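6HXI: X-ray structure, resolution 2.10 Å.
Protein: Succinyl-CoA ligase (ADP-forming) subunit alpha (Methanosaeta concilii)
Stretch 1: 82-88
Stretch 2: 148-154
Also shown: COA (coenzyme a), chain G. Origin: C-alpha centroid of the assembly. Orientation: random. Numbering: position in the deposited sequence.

Stretch 1 82-88: DVMVNFA
Stretch 2, residues 148-154: AFRIGNT

Two segments of one chain can run side by side with no hydrogen bond between them, meeting through van der Waals contacts that are mostly apolar, and residues 82-88 and 148-154 of this succinyl-CoA ligase subunit are a compact example. Stretch 1 is strand through Val85 and Asn86, and Phe149 and Arg150 form a short strand in stretch 2. Their touching parts, 83 to 87 and 149 to 153, point the same way, with end-to-end directions 5° apart. In register Val85 and Ile151 have the nearest CA atoms, 6.5 Å apart. About 240 Å² is buried in all.

Asp82 (phi/psi -110/1, chi1 78°, p) stays out of reach. Val83 (-118/138, chi1 t) is extended and directs its CA-to-CB bond toward the partner. Its CG1 lies 4.1 Å from CZ of Phe149, oblique to that ring; the CA-to-CB bond of Phe149 (-156/147, chi1 t, chi2 87°) also points toward the other stretch, so a methyl meets the tip of an aromatic side chain.

Strand alternation then turns the CA-to-CB bond of Met84 (-121/125, chi1 and chi2 t, chi3 98°) away, as it does that of Arg150 (-128/143, chi1 103°, between wells; chi2 t, chi3 m, chi4 -177°) on the other stretch. Within its own segment, Arg150 NE and NH1 each donate to Thr154 O at 2.8 Å; its NH2 is bonded elsewhere in the structure.

Val85 (-97/105, chi1 t) again directs its CA-to-CB bond toward the partner and buries the largest area of any residue here. Its CG1 is 3.8 Å from CG2 of Ile151 (-89/114, chi1 m, chi2 t), an apolar pairing, and 3.9 Å from Gly152 N. Ile151 opens a type II' turn closed by Thr154 N to Ile151 O at 2.9 Å; Thr154 (-52/125, chi1 m) adds a bond from OG1 to the same Ile151 O at 2.7 Å.

Asn86 (-96/105, chi1 t, chi2 0°) does not reach across; its OD1 instead accepts from Ala88 N at 3.0 Å, tying down the end of the stretch.

Phe87 (-99/21, chi1 m, chi2 -81°) directs its CA-to-CB bond toward the other stretch. Its CZ is 4.0 Å from Gly152 CA, which sits at the ring edge. Gly152 adopts 46/-115, and its positive phi by itself favours glycine; packing adds a second reason, since an ideal CB would lie 2.8 Å from Phe87 CZ, a clash. Asn153 (-86/2, chi1 m, chi2 -59°) leaves its backbone sideways, but its end comes nearer, placing ND2 3.9 Å from Phe87 CE1.

Phe87 also borders coenzyme A: its O is 3.4 Å from CEP. Ala88 (-65/151) follows, its O 3.7 Å from the cofactor's CDP.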

# COMPACT_ATOMS: atom_id res chain seq x y z
N ASP B 82 -35.77 34.29 -8.41
CA ASP B 82 -36.90 34.36 -9.34
C ASP B 82 -36.49 34.31 -10.83
O ASP B 82 -37.33 34.37 -11.73
CB ASP B 82 -37.78 35.59 -9.04
CG ASP B 82 -37.25 36.92 -9.54
OD1 ASP B 82 -36.02 37.15 -9.43
OD2 ASP B 82 -38.06 37.75 -10.03
N VAL B 83 -35.18 34.20 -11.08
CA VAL B 83 -34.61 34.11 -12.41
C VAL B 83 -33.89 32.77 -12.60
O VAL B 83 -33.15 32.36 -11.71
CB VAL B 83 -33.64 35.29 -12.69
CG1 VAL B 83 -32.99 35.17 -14.06
CG2 VAL B 83 -34.36 36.63 -12.56
N MET B 84 -34.07 32.12 -13.78
CA MET B 84 -33.26 30.97 -14.16
C MET B 84 -32.54 31.26 -15.48
O MET B 84 -33.18 31.59 -16.47
CB MET B 84 -34.05 29.65 -14.25
CG MET B 84 -33.10 28.46 -14.49
SD MET B 84 -33.87 26.84 -14.42
CE MET B 84 -34.14 26.50 -16.19
N VAL B 85 -31.19 31.12 -15.48
CA VAL B 85 -30.33 31.26 -16.66
C VAL B 85 -30.13 29.84 -17.12
O VAL B 85 -29.46 29.06 -16.43
CB VAL B 85 -29.00 32.02 -16.36
CG1 VAL B 85 -28.16 32.17 -17.63
CG2 VAL B 85 -29.27 33.39 -15.72
N ASN B 86 -30.82 29.46 -18.22
CA ASN B 86 -30.86 28.10 -18.74
C ASN B 86 -29.86 27.83 -19.84
O ASN B 86 -30.07 28.23 -20.99
CB ASN B 86 -32.30 27.76 -19.18
CG ASN B 86 -32.54 26.30 -19.51
OD1 ASN B 86 -31.66 25.47 -19.43
ND2 ASN B 86 -33.77 25.94 -19.83
N PHE B 87 -28.78 27.11 -19.50
CA PHE B 87 -27.73 26.71 -20.45
C PHE B 87 -27.89 25.28 -20.94
O PHE B 87 -26.94 24.70 -21.44
CB PHE B 87 -26.33 26.86 -19.85
CG PHE B 87 -25.86 28.28 -19.75
CD1 PHE B 87 -25.32 28.93 -20.86
CD2 PHE B 87 -25.83 28.94 -18.53
CE1 PHE B 87 -24.85 30.24 -20.77
CE2 PHE B 87 -25.36 30.25 -18.44
CZ PHE B 87 -24.91 30.91 -19.57
N ALA B 88 -29.10 24.70 -20.84
CA ALA B 88 -29.37 23.35 -21.36
C ALA B 88 -29.22 23.38 -22.88
O ALA B 88 -29.44 24.42 -23.49
CB ALA B 88 -30.78 22.93 -20.98
N ALA B 148 -26.71 46.42 -12.16
CA ALA B 148 -27.58 45.60 -11.31
C ALA B 148 -27.49 44.07 -11.53
O ALA B 148 -27.28 43.35 -10.56
CB ALA B 148 -29.02 46.05 -11.46
N PHE B 149 -27.68 43.58 -12.76
CA PHE B 149 -27.68 42.14 -13.05
C PHE B 149 -27.34 41.86 -14.50
O PHE B 149 -27.74 42.62 -15.38
CB PHE B 149 -29.09 41.54 -12.74
CG PHE B 149 -29.26 40.05 -12.93
CD1 PHE B 149 -28.96 39.16 -11.91
CD2 PHE B 149 -29.75 39.54 -14.13
CE1 PHE B 149 -29.12 37.77 -12.08
CE2 PHE B 149 -29.89 38.15 -14.31
CZ PHE B 149 -29.58 37.28 -13.29
N ARG B 150 -26.65 40.73 -14.74
CA ARG B 150 -26.35 40.28 -16.09
C ARG B 150 -26.81 38.83 -16.27
O ARG B 150 -26.66 38.01 -15.35
CB ARG B 150 -24.85 40.46 -16.42
CG ARG B 150 -24.03 39.18 -16.37
CD ARG B 150 -22.55 39.43 -16.29
NE ARG B 150 -21.97 39.50 -17.62
CZ ARG B 150 -20.68 39.65 -17.88
NH1 ARG B 150 -20.27 39.75 -19.12
NH2 ARG B 150 -19.80 39.72 -16.89
N ILE B 151 -27.33 38.51 -17.46
CA ILE B 151 -27.71 37.13 -17.77
C ILE B 151 -26.49 36.43 -18.37
O ILE B 151 -26.06 36.81 -19.47
CB ILE B 151 -28.93 37.02 -18.72
CG1 ILE B 151 -30.18 37.61 -18.09
CG2 ILE B 151 -29.14 35.55 -19.11
CD1 ILE B 151 -31.25 38.02 -19.13
N GLY B 152 -25.95 35.44 -17.65
CA GLY B 152 -24.82 34.63 -18.10
C GLY B 152 -23.66 35.40 -18.69
O GLY B 152 -23.03 36.23 -18.03
N ASN B 153 -23.41 35.16 -19.98
CA ASN B 153 -22.30 35.79 -20.72
C ASN B 153 -22.61 37.15 -21.31
O ASN B 153 -21.74 37.72 -21.98
CB ASN B 153 -21.84 34.86 -21.82
CG ASN B 153 -21.26 33.56 -21.30
OD1 ASN B 153 -20.29 33.55 -20.56
ND2 ASN B 153 -21.78 32.43 -21.76
N THR B 154 -23.82 37.70 -21.09
CA THR B 154 -24.17 39.01 -21.67
C THR B 154 -23.14 40.07 -21.36
O THR B 154 -22.82 40.30 -20.18
CB THR B 154 -25.56 39.44 -21.26
OG1 THR B 154 -26.46 38.40 -21.59
CG2 THR B 154 -25.99 40.74 -21.91
N1A COA G . -22.09 10.30 -22.02
C2A COA G . -23.27 10.58 -22.57
N3A COA G . -23.78 11.77 -22.90
C4A COA G . -22.95 12.77 -22.54
C5A COA G . -21.71 12.63 -21.95
C6A COA G . -21.25 11.32 -21.72
N6A COA G . -20.04 11.03 -21.25
N7A COA G . -21.18 13.87 -21.63
C8A COA G . -22.10 14.71 -22.03
N9A COA G . -23.20 14.12 -22.58
C1B COA G . -24.41 14.77 -23.09
C2B COA G . -25.14 15.67 -22.10
O2B COA G . -25.97 14.91 -21.23
C3B COA G . -25.95 16.54 -23.07
O3B COA G . -27.13 15.87 -23.55
P3B COA G . -28.44 16.63 -24.04
O7A COA G . -28.01 17.61 -25.08
O8A COA G . -29.35 15.57 -24.55
O9A COA G . -29.06 17.26 -22.78
C4B COA G . -25.05 16.65 -24.31
O4B COA G . -24.07 15.60 -24.18
C5B COA G . -24.38 17.98 -24.51
O5B COA G . -23.84 18.40 -23.24
P1A COA G . -23.96 19.95 -22.74
O1A COA G . -23.05 20.29 -21.62
O2A COA G . -25.40 20.36 -22.49
O3A COA G . -23.45 20.59 -24.11
P2A COA G . -22.96 21.97 -24.72
O4A COA G . -21.50 22.09 -24.56
O5A COA G . -23.33 21.92 -26.18
O6A COA G . -23.75 23.15 -23.93
CBP COA G . -24.93 25.15 -24.67
CCP COA G . -25.02 23.65 -24.37
CDP COA G . -26.32 25.63 -25.11
CEP COA G . -24.48 25.94 -23.43
CAP COA G . -23.91 25.37 -25.82
OAP COA G . -24.12 24.45 -26.88
C9P COA G . -23.80 26.78 -26.39
O9P COA G . -23.13 27.63 -25.80
N8P COA G . -24.45 27.01 -27.54
C7P COA G . -24.52 28.34 -28.15
C6P COA G . -25.93 28.86 -28.17
C5P COA G . -26.03 30.19 -28.89
O5P COA G . -25.25 30.47 -29.80
N4P COA G . -26.98 31.02 -28.47
C3P COA G . -27.14 32.37 -28.99
C2P COA G . -26.19 33.36 -28.34
S1P COA G . -26.69 34.99 -28.97